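Local structure of acetone carboxylase alpha subunit (Xanthobacter autotrophicus Py2, 5M45) at residues A[25-30]-A[263-268]; A[57-62]-A[253-258]; A[362-367]-A[417-422]; A[455-460]-A[518-523]; A[483-488]-A[500-505]. The protein forms the alpha subunit of a multi-chain carboxylase, belongs to the hydantoinase B/oxoprolinase family and carries a bound manganese ion. All blocks are in the same frame, centred on the assembly; numbering follows the deposited sequence.

In the fold
From the N terminus, helix 24-38 opens contact 1, which closes a long loop on helix 257-282. Contact 2 falls inside that loop, joining helix 54-75 to the C-terminal end of helix 227-255, just before the break at Gly-256; the two touch where Tyr-57, Leu-60 and Phe-61 pack around Phe-263 and Ala-267. Contact 3 follows in series, tying loop 362-367 to the end of helix 401-422. Contact 4 joins 455-460 to strand 520-526, and contact 5 lies within its span, where Arg-502 of neighbouring strand 497-504 reaches 483-488. Contacts 4 and 5, centres about 6 Å apart, share one antiparallel sheet, across the chain's centre from contact 1 (about 42 and 45 Å between centres).

Contact 1: A[25-30]-A[263-268]; sequences KEHRDR and FAYEAV
His-27 and Tyr-265 reach toward each other from two helices, 24-38 near the N terminus and the long helix 257-282, coming from opposite directions and meeting through NE2 and OH. Each gives up the same 37 Å² of surface, which together makes up the whole of the small buried interface of 74 Å². The link is a hydrogen bond between His-27 NE2 and Tyr-265 OH, 2.7 Å long; the geometry fits either atom as donor. The hydroxyl sits at the edge of the imidazole, near its plane, and His-27 CE1 comes within 3.4 Å of Tyr-265 OH, closer than CD2 does at 3.8 Å.

The ring centroids are 5.7 Å apart and the planes are turned 75° against each other, an oblique pair. The first torsions are consistent with this approach. In His-27, CG lies opposite the backbone N across the CA-CB bond (chi1 -175°), which carries the imidazole out from helix 24-38; in Tyr-265, CG is instead opposite the carbonyl carbon.

Both residues are buried, and no other protein chain of the assembly touches the two segments, so the link is internal to this subunit. Second-shell residues meet both rings. Trp-261 packs edge-to-face with the Tyr-265 ring, and the Tyr-265 side chain also touches Asn-96. On the other side of the bond, Glu-22 OE1 is hydrogen-bonded to His-27 ND1, so both imidazole nitrogens are engaged.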
# COMPACT_ATOMS: atom_id res chain seq x y z
N LYS A 25 7.86 -29.13 -0.90
CA LYS A 25 6.84 -29.58 0.07
C LYS A 25 7.04 -31.05 0.48
O LYS A 25 6.93 -31.36 1.66
CB LYS A 25 5.41 -29.35 -0.46
CG LYS A 25 4.32 -29.74 0.56
CD LYS A 25 2.94 -29.25 0.18
CE LYS A 25 1.81 -29.92 0.99
NZ LYS A 25 2.06 -29.82 2.46
N GLU A 26 7.34 -31.93 -0.48
CA GLU A 26 7.63 -33.35 -0.19
C GLU A 26 8.79 -33.48 0.80
O GLU A 26 8.71 -34.25 1.78
CB GLU A 26 7.93 -34.15 -1.46
CG GLU A 26 6.69 -34.52 -2.28
CD GLU A 26 6.99 -34.99 -3.70
OE1 GLU A 26 8.19 -34.96 -4.11
OE2 GLU A 26 6.00 -35.39 -4.38
N HIS A 27 9.85 -32.69 0.54
CA HIS A 27 11.06 -32.68 1.35
C HIS A 27 10.77 -32.23 2.80
O HIS A 27 11.07 -32.94 3.77
CB HIS A 27 12.09 -31.76 0.67
CG HIS A 27 13.44 -31.74 1.33
ND1 HIS A 27 14.30 -32.82 1.30
CD2 HIS A 27 14.11 -30.75 1.97
CE1 HIS A 27 15.43 -32.50 1.90
NE2 HIS A 27 15.34 -31.26 2.32
N ARG A 28 10.17 -31.06 2.95
CA ARG A 28 9.82 -30.56 4.28
C ARG A 28 8.84 -31.49 5.02
O ARG A 28 9.06 -31.79 6.19
CB ARG A 28 9.26 -29.13 4.23
CG ARG A 28 8.89 -28.62 5.62
CD ARG A 28 8.65 -27.15 5.73
NE ARG A 28 8.37 -26.79 7.12
CZ ARG A 28 7.16 -26.71 7.68
NH1 ARG A 28 6.04 -26.94 6.98
NH2 ARG A 28 7.05 -26.39 8.96
N ASP A 29 7.79 -31.97 4.35
CA ASP A 29 6.82 -32.86 5.01
C ASP A 29 7.48 -34.15 5.58
O ASP A 29 7.12 -34.59 6.68
CB ASP A 29 5.64 -33.21 4.09
CG ASP A 29 4.67 -32.02 3.85
OD1 ASP A 29 4.76 -30.95 4.48
OD2 ASP A 29 3.80 -32.16 2.97
N ARG A 30 8.44 -34.73 4.83
CA ARG A 30 9.18 -35.93 5.26
C ARG A 30 9.98 -35.61 6.52
O ARG A 30 9.94 -36.36 7.50
CB ARG A 30 10.11 -36.46 4.13
CG ARG A 30 11.06 -37.57 4.57
CD ARG A 30 11.81 -38.25 3.43
NE ARG A 30 12.71 -37.31 2.74
CZ ARG A 30 13.96 -37.01 3.09
NH1 ARG A 30 14.53 -37.51 4.15
NH2 ARG A 30 14.70 -36.19 2.33
N PHE A 263 25.90 -31.69 6.93
CA PHE A 263 25.99 -30.57 7.87
C PHE A 263 24.70 -29.75 7.92
O PHE A 263 24.27 -29.30 9.00
CB PHE A 263 27.15 -29.64 7.48
CG PHE A 263 27.42 -28.55 8.46
CD1 PHE A 263 28.17 -28.79 9.62
CD2 PHE A 263 26.95 -27.25 8.24
CE1 PHE A 263 28.45 -27.75 10.53
CE2 PHE A 263 27.23 -26.23 9.13
CZ PHE A 263 27.98 -26.47 10.27
N ALA A 264 24.08 -29.56 6.75
CA ALA A 264 22.91 -28.72 6.62
C ALA A 264 21.69 -29.19 7.46
O ALA A 264 20.82 -28.35 7.75
CB ALA A 264 22.52 -28.54 5.17
N TYR A 265 21.63 -30.47 7.85
CA TYR A 265 20.61 -31.00 8.76
C TYR A 265 21.16 -31.34 10.16
O TYR A 265 20.49 -31.07 11.17
CB TYR A 265 19.82 -32.16 8.10
CG TYR A 265 19.24 -31.72 6.79
CD1 TYR A 265 20.00 -31.75 5.63
CD2 TYR A 265 17.96 -31.19 6.71
CE1 TYR A 265 19.50 -31.30 4.41
CE2 TYR A 265 17.44 -30.74 5.49
CZ TYR A 265 18.22 -30.81 4.35
OH TYR A 265 17.74 -30.36 3.14
N GLU A 266 22.38 -31.88 10.23
CA GLU A 266 22.99 -32.21 11.52
C GLU A 266 23.16 -30.96 12.41
O GLU A 266 22.98 -31.07 13.62
CB GLU A 266 24.34 -32.92 11.36
CG GLU A 266 24.28 -34.32 10.74
CD GLU A 266 25.62 -35.06 10.75
OE1 GLU A 266 26.50 -34.73 11.61
OE2 GLU A 266 25.79 -35.99 9.88
N ALA A 267 23.50 -29.81 11.81
CA ALA A 267 23.73 -28.58 12.60
C ALA A 267 22.46 -28.15 13.39
O ALA A 267 22.57 -27.64 14.50
CB ALA A 267 24.25 -27.43 11.71
N VAL A 268 21.28 -28.42 12.83
CA VAL A 268 20.03 -28.10 13.48
C VAL A 268 19.79 -29.02 14.69
O VAL A 268 19.49 -28.56 15.82
CB VAL A 268 18.83 -28.17 12.47
CG1 VAL A 268 17.54 -27.73 13.15
CG2 VAL A 268 19.07 -27.33 11.22

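Contact 2: A[57-62]-A[253-258]; sequences YNKLFS and AEEGIE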
# COMPACT_ATOMS: atom_id res chain seq x y z
N TYR A 57 33.58 -31.44 10.21
CA TYR A 57 32.41 -30.75 10.80
C TYR A 57 32.79 -29.34 11.30
O TYR A 57 32.09 -28.36 11.00
CB TYR A 57 31.82 -31.58 11.94
CG TYR A 57 30.48 -31.09 12.47
CD1 TYR A 57 30.43 -30.21 13.54
CD2 TYR A 57 29.29 -31.57 11.96
CE1 TYR A 57 29.22 -29.79 14.06
CE2 TYR A 57 28.05 -31.14 12.46
CZ TYR A 57 28.02 -30.26 13.51
OH TYR A 57 26.83 -29.86 14.04
N ASN A 58 33.90 -29.26 12.04
CA ASN A 58 34.40 -28.00 12.60
C ASN A 58 34.87 -27.04 11.50
O ASN A 58 34.68 -25.82 11.63
CB ASN A 58 35.55 -28.24 13.60
CG ASN A 58 36.09 -26.95 14.19
OD1 ASN A 58 37.21 -26.50 13.90
ND2 ASN A 58 35.28 -26.32 15.02
N LYS A 59 35.47 -27.57 10.44
CA LYS A 59 35.92 -26.73 9.36
C LYS A 59 34.75 -26.04 8.62
O LYS A 59 34.82 -24.85 8.28
CB LYS A 59 36.80 -27.50 8.37
CG LYS A 59 37.30 -26.62 7.22
CD LYS A 59 38.57 -27.13 6.54
CE LYS A 59 38.41 -28.44 5.82
NZ LYS A 59 39.22 -28.36 4.51
N LEU A 60 33.69 -26.81 8.35
CA LEU A 60 32.49 -26.24 7.74
C LEU A 60 31.87 -25.20 8.67
O LEU A 60 31.44 -24.12 8.21
CB LEU A 60 31.47 -27.32 7.40
CG LEU A 60 31.87 -28.36 6.35
CD1 LEU A 60 30.89 -29.51 6.36
CD2 LEU A 60 31.85 -27.73 4.99
N PHE A 61 31.78 -25.52 9.96
CA PHE A 61 31.25 -24.56 10.97
C PHE A 61 32.01 -23.22 10.93
O PHE A 61 31.42 -22.15 10.84
CB PHE A 61 31.28 -25.18 12.38
CG PHE A 61 31.07 -24.18 13.50
CD1 PHE A 61 29.80 -23.74 13.83
CD2 PHE A 61 32.16 -23.71 14.23
CE1 PHE A 61 29.62 -22.82 14.86
CE2 PHE A 61 31.99 -22.80 15.25
CZ PHE A 61 30.73 -22.34 15.57
N SER A 62 33.33 -23.32 11.00
CA SER A 62 34.22 -22.17 11.07
C SER A 62 34.11 -21.30 9.82
O SER A 62 33.88 -20.10 9.92
CB SER A 62 35.66 -22.65 11.30
OG SER A 62 36.62 -21.60 11.17
N ALA A 253 32.47 -26.84 -3.55
CA ALA A 253 33.52 -27.20 -4.53
C ALA A 253 34.72 -27.80 -3.82
O ALA A 253 35.24 -28.80 -4.27
CB ALA A 253 33.94 -25.99 -5.34
N GLU A 254 35.16 -27.19 -2.73
CA GLU A 254 36.33 -27.67 -1.99
C GLU A 254 36.11 -28.96 -1.15
O GLU A 254 36.96 -29.82 -1.16
CB GLU A 254 36.93 -26.57 -1.12
CG GLU A 254 38.17 -27.08 -0.34
CD GLU A 254 39.02 -26.01 0.32
OE1 GLU A 254 38.46 -24.95 0.65
OE2 GLU A 254 40.26 -26.26 0.54
N GLU A 255 35.01 -29.06 -0.40
CA GLU A 255 34.78 -30.21 0.53
C GLU A 255 33.82 -31.27 0.04
O GLU A 255 33.72 -32.35 0.66
CB GLU A 255 34.29 -29.72 1.89
CG GLU A 255 35.11 -28.64 2.56
CD GLU A 255 36.58 -29.05 2.77
OE1 GLU A 255 36.90 -30.26 2.85
OE2 GLU A 255 37.43 -28.17 2.88
N GLY A 256 33.10 -30.99 -1.04
CA GLY A 256 32.15 -31.93 -1.62
C GLY A 256 30.74 -31.73 -1.10
O GLY A 256 30.53 -31.38 0.06
N ILE A 257 29.78 -31.94 -1.98
CA ILE A 257 28.36 -31.76 -1.66
C ILE A 257 27.87 -32.73 -0.58
O ILE A 257 27.03 -32.34 0.23
CB ILE A 257 27.46 -31.81 -2.95
CG1 ILE A 257 25.98 -31.50 -2.63
CG2 ILE A 257 27.48 -33.19 -3.62
CD1 ILE A 257 25.71 -30.11 -2.03
N GLU A 258 28.41 -33.95 -0.51
CA GLU A 258 27.90 -34.94 0.47
C GLU A 258 28.13 -34.47 1.92
O GLU A 258 27.23 -34.61 2.75
CB GLU A 258 28.55 -36.33 0.33
CG GLU A 258 28.38 -36.98 -1.04
CD GLU A 258 27.03 -37.56 -1.21
OE1 GLU A 258 26.92 -38.77 -0.85
OE2 GLU A 258 26.11 -36.86 -1.72
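Lys-59 and Glu-255 cross at about a right angle and join helix 54-75 to the C-terminal end of helix 227-255 by a salt bridge. In Lys-59, CG stands away from the backbone N (chi1 -179°), and bends at chi3 and chi4 bring NZ to the carboxylate oxygen OE2. Glu-255 folds at chi2 (-57°), bringing its carboxylate round to meet it. The modelled separation of Lys-59 NZ and Glu-255 OE2, 2.4 Å, is too short to be taken literally, so the pairing is supported but its exact length is doubtful. The second oxygen, Glu-255 OE1, is farther from Lys-59 NZ, at 3.4 Å, which makes the approach one-sided.

Next to this polar pair, Leu-60 and Glu-255 run past each other in opposite directions, an apolar contact made by the aliphatic part of the glutamate. Glu-254 contributes another nearby negative charge, and its OE1 is salt-bridged to Arg-63. Gly-256 breaks the helical backbone with a positive phi of 93° and takes the N-cap position of helix 257-282. Leu-60 is buried, and its CD2 lies 4.2 Å from Glu-255 CG.

Contact 3: A[362-367]-A[417-422]; sequences QTLIPS and RSYFGR
Tyr-419 points its hydroxyl into the 362-367 loop, where Thr-363 and Leu-364 receive it. Tyr-419 OH donates a hydrogen bond to Thr-363 OG1 at 2.8 Å. The acceptor lies near the plane of the phenol at its edge, on the CE2 side, with Thr-363 OG1 3.3 Å from Tyr-419 CE2. Leu-364 takes the other flank: its CD2 is 3.7 Å from Tyr-419 OH and 4.5 Å from Tyr-419 CE1, also close to the ring plane. The hydroxyl is thus held between a polar and an apolar neighbour.

The first torsion of Thr-363 (chi1 -175°) sets OG1 opposite the backbone N and turns it to the phenol, with CG2 between N and the carbonyl carbon. Farther out, Trp-412 and Leu-415 pack on Thr-363, Leu-275 packs on Leu-364, and Met-282 and Glu-427 touch Tyr-419. All three touching side chains are buried.

In the fold, the loop links helix 349-361 to helix 373-376, and Tyr-419 sits in the last turn of helix 401-422. Helix 257-282 reaches both segments, through Leu-275 and Met-282, while Tyr-288 of strand 286-297 packs against Arg-417 and Ser-418.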
# COMPACT_ATOMS: atom_id res chain seq x y z
N GLN A 362 20.60 -15.19 24.64
CA GLN A 362 21.28 -14.27 25.54
C GLN A 362 21.56 -14.84 26.95
O GLN A 362 22.26 -14.18 27.75
CB GLN A 362 20.53 -12.94 25.67
CG GLN A 362 20.40 -12.21 24.35
CD GLN A 362 19.52 -10.98 24.38
OE1 GLN A 362 19.29 -10.36 25.43
NE2 GLN A 362 19.02 -10.61 23.21
N THR A 363 21.03 -16.03 27.25
CA THR A 363 21.13 -16.60 28.61
C THR A 363 21.36 -18.14 28.64
O THR A 363 22.34 -18.61 29.28
CB THR A 363 19.91 -16.14 29.50
OG1 THR A 363 20.06 -16.61 30.85
CG2 THR A 363 18.53 -16.62 28.94
N LEU A 364 20.54 -18.93 27.95
CA LEU A 364 20.64 -20.41 27.98
C LEU A 364 21.68 -20.96 27.00
O LEU A 364 22.51 -21.78 27.39
CB LEU A 364 19.29 -21.08 27.66
CG LEU A 364 18.30 -21.20 28.83
CD1 LEU A 364 16.96 -21.64 28.31
CD2 LEU A 364 18.79 -22.18 29.87
N ILE A 365 21.63 -20.50 25.75
CA ILE A 365 22.45 -21.07 24.66
C ILE A 365 23.52 -20.17 23.97
O ILE A 365 23.91 -20.47 22.85
CB ILE A 365 21.53 -21.70 23.57
CG1 ILE A 365 20.68 -20.65 22.87
CG2 ILE A 365 20.66 -22.83 24.16
CD1 ILE A 365 19.88 -21.22 21.70
N PRO A 366 24.03 -19.11 24.63
CA PRO A 366 25.01 -18.27 23.89
C PRO A 366 26.28 -18.98 23.38
O PRO A 366 26.88 -18.52 22.39
CB PRO A 366 25.38 -17.16 24.89
CG PRO A 366 25.01 -17.69 26.24
CD PRO A 366 23.85 -18.65 26.02
N SER A 367 26.68 -20.08 24.00
CA SER A 367 27.85 -20.84 23.49
C SER A 367 27.50 -22.18 22.81
O SER A 367 28.39 -22.98 22.56
CB SER A 367 28.94 -21.00 24.59
OG SER A 367 28.41 -21.70 25.65
N ARG A 417 14.71 -17.57 38.58
CA ARG A 417 14.42 -18.32 39.82
C ARG A 417 15.12 -19.68 39.81
O ARG A 417 15.58 -20.13 40.86
CB ARG A 417 12.91 -18.50 40.07
CG ARG A 417 12.19 -17.21 40.40
CD ARG A 417 10.71 -17.43 40.67
NE ARG A 417 10.07 -16.14 40.65
CZ ARG A 417 10.12 -15.23 41.62
NH1 ARG A 417 10.77 -15.49 42.76
NH2 ARG A 417 9.49 -14.06 41.45
N SER A 418 15.19 -20.33 38.64
CA SER A 418 15.91 -21.62 38.49
C SER A 418 17.42 -21.42 38.74
O SER A 418 18.03 -22.16 39.52
CB SER A 418 15.64 -22.29 37.12
OG SER A 418 16.41 -21.79 36.03
N TYR A 419 17.99 -20.38 38.13
CA TYR A 419 19.41 -20.06 38.30
C TYR A 419 19.76 -19.73 39.74
O TYR A 419 20.78 -20.22 40.28
CB TYR A 419 19.83 -18.87 37.41
CG TYR A 419 19.58 -18.96 35.91
CD1 TYR A 419 19.52 -20.18 35.23
CD2 TYR A 419 19.44 -17.78 35.15
CE1 TYR A 419 19.34 -20.23 33.84
CE2 TYR A 419 19.28 -17.81 33.77
CZ TYR A 419 19.22 -19.03 33.12
OH TYR A 419 19.06 -19.05 31.76
N PHE A 420 18.92 -18.93 40.38
CA PHE A 420 19.11 -18.51 41.76
C PHE A 420 19.06 -19.68 42.74
O PHE A 420 19.94 -19.83 43.62
CB PHE A 420 18.10 -17.41 42.18
CG PHE A 420 18.38 -16.85 43.53
CD1 PHE A 420 17.88 -17.50 44.68
CD2 PHE A 420 19.24 -15.77 43.68
CE1 PHE A 420 18.22 -17.03 45.96
CE2 PHE A 420 19.57 -15.31 44.96
CZ PHE A 420 19.05 -15.92 46.08
N GLY A 421 18.05 -20.54 42.56
CA GLY A 421 17.89 -21.74 43.37
C GLY A 421 19.05 -22.70 43.30
O GLY A 421 19.44 -23.30 44.31
N ARG A 422 19.63 -22.83 42.11
CA ARG A 422 20.71 -23.77 41.87
C ARG A 422 22.09 -23.22 42.22
O ARG A 422 23.03 -24.01 42.40
CB ARG A 422 20.68 -24.25 40.42
CG ARG A 422 21.52 -25.48 40.15
CD ARG A 422 21.08 -26.22 38.91
NE ARG A 422 21.86 -27.43 38.68
CZ ARG A 422 21.62 -28.30 37.70
NH1 ARG A 422 20.62 -28.11 36.85
NH2 ARG A 422 22.40 -29.33 37.53

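Contact 4: A[455-460]-A[518-523]; sequences SFECAA and CGFESL
A 3-10 turn at 457-459 packs against strand 520-526 of an antiparallel sheet, with Glu-457 and Ala-460 meeting Phe-520 and Ser-522. The polar link is Ser-522 OG donating to Glu-457 OE1 at 2.6 Å, using the syn lone pair of the carboxylate. Glu-457 reaches it with a chain extended beyond CG. Its carboxylate is heavily engaged: OE1 is also salt-bridged to Arg-524 and hydrogen-bonded to Asn-620, and OE2 is salt-bridged to Arg-502 and hydrogen-bonded to Tyr-499, a network consistent with a charged glutamate.

Phe-520 lies across Glu-457 at about a right angle, the ring plane 68° from the carboxylate plane. Its rim, not its face, meets the turn: Phe-520 CE1 is 3.3 Å from Ala-460 O and 3.4 Å from Glu-457 O, both oxygens near the ring plane. Ala-460 O is buried here and has no hydrogen-bond partner in the model. Phe-520 CZ touches Glu-457 CB at 3.7 Å, and Ala-460 CB adds an apolar contact with the ring.

Phe-456, just before the turn, meets the manganese ligand His-175 edge-to-face. Ser-455 OG accepts from Glu-457 N at 3.1 Å, an ST turn; the backbone bonds Ala-459 N to Phe-456 O and Ala-460 N to Glu-457 O then form the 3-10 segment, packed on alternate residues of a beta strand.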
# COMPACT_ATOMS: atom_id res chain seq x y z
N SER A 455 14.62 7.63 15.48
CA SER A 455 15.87 7.51 16.22
C SER A 455 16.02 6.14 16.87
O SER A 455 15.07 5.64 17.56
CB SER A 455 15.95 8.56 17.34
OG SER A 455 17.14 8.37 18.07
N PHE A 456 17.22 5.56 16.70
CA PHE A 456 17.60 4.30 17.38
C PHE A 456 18.45 4.55 18.66
O PHE A 456 19.19 3.66 19.11
CB PHE A 456 18.25 3.30 16.40
CG PHE A 456 17.26 2.31 15.79
CD1 PHE A 456 16.34 2.72 14.85
CD2 PHE A 456 17.28 0.96 16.16
CE1 PHE A 456 15.43 1.82 14.31
CE2 PHE A 456 16.38 0.08 15.64
CZ PHE A 456 15.46 0.49 14.69
N GLU A 457 18.26 5.70 19.31
CA GLU A 457 18.80 5.92 20.66
C GLU A 457 18.25 4.85 21.62
O GLU A 457 18.98 4.48 22.52
CB GLU A 457 18.51 7.36 21.19
CG GLU A 457 19.46 8.40 20.59
CD GLU A 457 19.39 9.78 21.23
OE1 GLU A 457 18.32 10.22 21.72
OE2 GLU A 457 20.46 10.44 21.23
N CYS A 458 17.03 4.32 21.39
CA CYS A 458 16.47 3.29 22.26
C CYS A 458 16.88 1.85 21.87
O CYS A 458 16.22 0.86 22.26
CB CYS A 458 14.94 3.42 22.42
SG CYS A 458 14.04 3.51 20.85
N ALA A 459 17.99 1.74 21.13
CA ALA A 459 18.84 0.57 21.15
C ALA A 459 19.68 0.46 22.42
O ALA A 459 20.27 -0.62 22.65
CB ALA A 459 19.77 0.54 19.90
N ALA A 460 19.74 1.53 23.22
CA ALA A 460 20.66 1.65 24.36
C ALA A 460 19.90 2.01 25.63
O ALA A 460 19.95 3.13 26.12
CB ALA A 460 21.72 2.71 24.03
N CYS A 518 20.24 2.50 34.54
CA CYS A 518 19.52 3.70 34.13
C CYS A 518 19.40 3.77 32.61
O CYS A 518 20.23 3.20 31.87
CB CYS A 518 20.19 4.97 34.67
SG CYS A 518 19.96 5.19 36.45
N GLY A 519 18.37 4.47 32.14
CA GLY A 519 18.34 4.90 30.74
C GLY A 519 19.17 6.18 30.54
O GLY A 519 20.07 6.48 31.31
N PHE A 520 18.87 6.91 29.47
CA PHE A 520 19.47 8.24 29.19
C PHE A 520 18.45 9.10 28.47
O PHE A 520 17.36 8.63 28.18
CB PHE A 520 20.83 8.15 28.43
CG PHE A 520 20.74 7.83 26.95
CD1 PHE A 520 20.37 6.56 26.51
CD2 PHE A 520 21.07 8.80 25.99
CE1 PHE A 520 20.31 6.27 25.12
CE2 PHE A 520 21.03 8.51 24.63
CZ PHE A 520 20.63 7.25 24.19
N GLU A 521 18.78 10.36 28.26
CA GLU A 521 17.87 11.31 27.63
C GLU A 521 18.65 12.27 26.75
O GLU A 521 19.83 12.55 27.00
CB GLU A 521 17.05 12.08 28.67
CG GLU A 521 17.88 12.91 29.62
CD GLU A 521 17.13 13.39 30.85
OE1 GLU A 521 17.76 13.51 31.96
OE2 GLU A 521 15.92 13.69 30.74
N SER A 522 17.97 12.76 25.71
CA SER A 522 18.52 13.81 24.86
C SER A 522 17.46 14.90 24.64
O SER A 522 16.29 14.58 24.43
CB SER A 522 19.00 13.24 23.51
OG SER A 522 17.97 12.61 22.73
N LEU A 523 17.88 16.18 24.69
CA LEU A 523 17.01 17.30 24.36
C LEU A 523 17.34 17.72 22.94
O LEU A 523 18.50 18.05 22.64
CB LEU A 523 17.25 18.50 25.30
CG LEU A 523 16.38 19.75 25.09
CD1 LEU A 523 14.92 19.41 25.15
CD2 LEU A 523 16.67 20.87 26.07

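Contact 5: A[483-488]-A[500-505]; sequences GDMGDM and LGRQIK
Arg-502 drives its extended side chain into the 483-488 loop and is held there by Gly-486, Met-485 and Met-488. Among the hydrogen bonds, both terminal nitrogens grip one carbonyl end-on: Gly-486 O is 3.0 Å from Arg-502 NH1 and 2.9 Å from Arg-502 NH2. The oxygen lies in the guanidinium plane, while the NH2 bond runs nearly straight out from the carbonyl (C=O...N 160°). Besides its acid partner Glu-457, Arg-502 NH1 has a weak bond at 3.1 Å to Met-485 O, which also accepts from Trp-491.

By van der Waals contact, the guanidinium is sandwiched. Met-485 SD rests 3.6 Å above one face and Met-488 CG 3.4 Å above the other, both offset toward the rim.

Within the loop, Gly-486 N bonds to Asp-484 OD1 at 2.9 Å, closing an Asx turn that probably helps to place the gripped carbonyl; Asp-484 OD1 also forms a salt bridge to a basic side chain of another protein's chain.

The loop leads into helix 488-494, and strand 497-504 follows. Outermost in its sheet within this chain, the strand has a classic beta bulge at Leu-500 and Gly-501 facing Leu-523 and pairs with strand 520-526, and the backbone of Arg-502 also bonds to another protein's chain.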
# COMPACT_ATOMS: atom_id res chain seq x y z
N GLY A 483 24.19 -3.15 22.05
CA GLY A 483 23.61 -1.81 22.00
C GLY A 483 24.60 -0.76 21.47
O GLY A 483 25.83 -0.88 21.61
N ASP A 484 24.02 0.26 20.85
CA ASP A 484 24.74 1.41 20.32
C ASP A 484 23.75 2.57 20.23
O ASP A 484 22.69 2.41 19.63
CB ASP A 484 25.29 1.07 18.93
CG ASP A 484 26.35 2.11 18.41
OD1 ASP A 484 26.36 3.28 18.88
OD2 ASP A 484 27.17 1.69 17.50
N MET A 485 24.06 3.71 20.85
CA MET A 485 23.22 4.91 20.77
C MET A 485 23.48 5.79 19.53
O MET A 485 22.67 6.70 19.24
CB MET A 485 23.29 5.76 22.04
CG MET A 485 24.66 6.36 22.34
SD MET A 485 24.74 7.38 23.84
CE MET A 485 24.31 6.17 25.11
N GLY A 486 24.54 5.50 18.79
CA GLY A 486 24.97 6.32 17.65
C GLY A 486 25.65 7.61 18.07
O GLY A 486 25.44 8.09 19.22
N ASP A 487 26.42 8.17 17.16
CA ASP A 487 27.04 9.48 17.34
C ASP A 487 26.06 10.61 17.08
O ASP A 487 25.30 10.56 16.11
CB ASP A 487 28.26 9.68 16.44
CG ASP A 487 29.52 8.98 16.99
OD1 ASP A 487 30.16 9.57 17.90
OD2 ASP A 487 29.87 7.85 16.52
N MET A 488 26.09 11.63 17.95
CA MET A 488 25.28 12.84 17.76
C MET A 488 25.53 13.45 16.36
O MET A 488 24.57 13.87 15.70
CB MET A 488 25.55 13.89 18.84
CG MET A 488 24.98 13.55 20.20
SD MET A 488 25.24 14.78 21.52
CE MET A 488 26.95 14.53 21.95
N LEU A 500 20.77 19.70 22.14
CA LEU A 500 21.06 20.59 23.28
C LEU A 500 21.39 19.83 24.60
O LEU A 500 21.68 20.45 25.61
CB LEU A 500 19.87 21.51 23.52
CG LEU A 500 19.43 22.47 22.40
CD1 LEU A 500 18.30 23.39 22.89
CD2 LEU A 500 20.57 23.31 21.88
N GLY A 501 21.25 18.51 24.60
CA GLY A 501 21.65 17.69 25.74
C GLY A 501 21.75 16.20 25.41
O GLY A 501 21.03 15.68 24.55
N ARG A 502 22.67 15.52 26.10
CA ARG A 502 22.68 14.06 26.21
C ARG A 502 23.19 13.72 27.60
O ARG A 502 24.32 14.07 27.93
CB ARG A 502 23.59 13.46 25.11
CG ARG A 502 22.97 12.37 24.29
CD ARG A 502 23.98 11.70 23.36
NE ARG A 502 23.32 10.91 22.33
CZ ARG A 502 23.91 10.13 21.44
NH1 ARG A 502 23.15 9.43 20.60
NH2 ARG A 502 25.24 10.02 21.40
N GLN A 503 22.35 13.09 28.43
CA GLN A 503 22.60 12.93 29.88
C GLN A 503 22.08 11.56 30.36
O GLN A 503 21.03 11.10 29.92
CB GLN A 503 21.87 14.05 30.63
CG GLN A 503 22.17 14.19 32.11
CD GLN A 503 21.46 15.36 32.80
OE1 GLN A 503 21.77 16.50 32.54
NE2 GLN A 503 20.50 15.07 33.68
N ILE A 504 22.79 10.97 31.32
CA ILE A 504 22.31 9.78 32.01
C ILE A 504 21.00 10.14 32.78
O ILE A 504 20.89 11.23 33.35
CB ILE A 504 23.38 9.25 33.00
CG1 ILE A 504 24.61 8.73 32.23
CG2 ILE A 504 22.80 8.15 33.90
CD1 ILE A 504 25.79 8.39 33.12
N LYS A 505 20.01 9.24 32.75
CA LYS A 505 18.63 9.56 33.26
C LYS A 505 18.50 9.18 34.74
O LYS A 505 18.32 8.01 35.08
CB LYS A 505 17.53 8.85 32.41
CG LYS A 505 16.09 9.26 32.76
CD LYS A 505 15.81 10.72 32.41
CE LYS A 505 14.37 11.09 32.69
NZ LYS A 505 14.27 12.55 32.96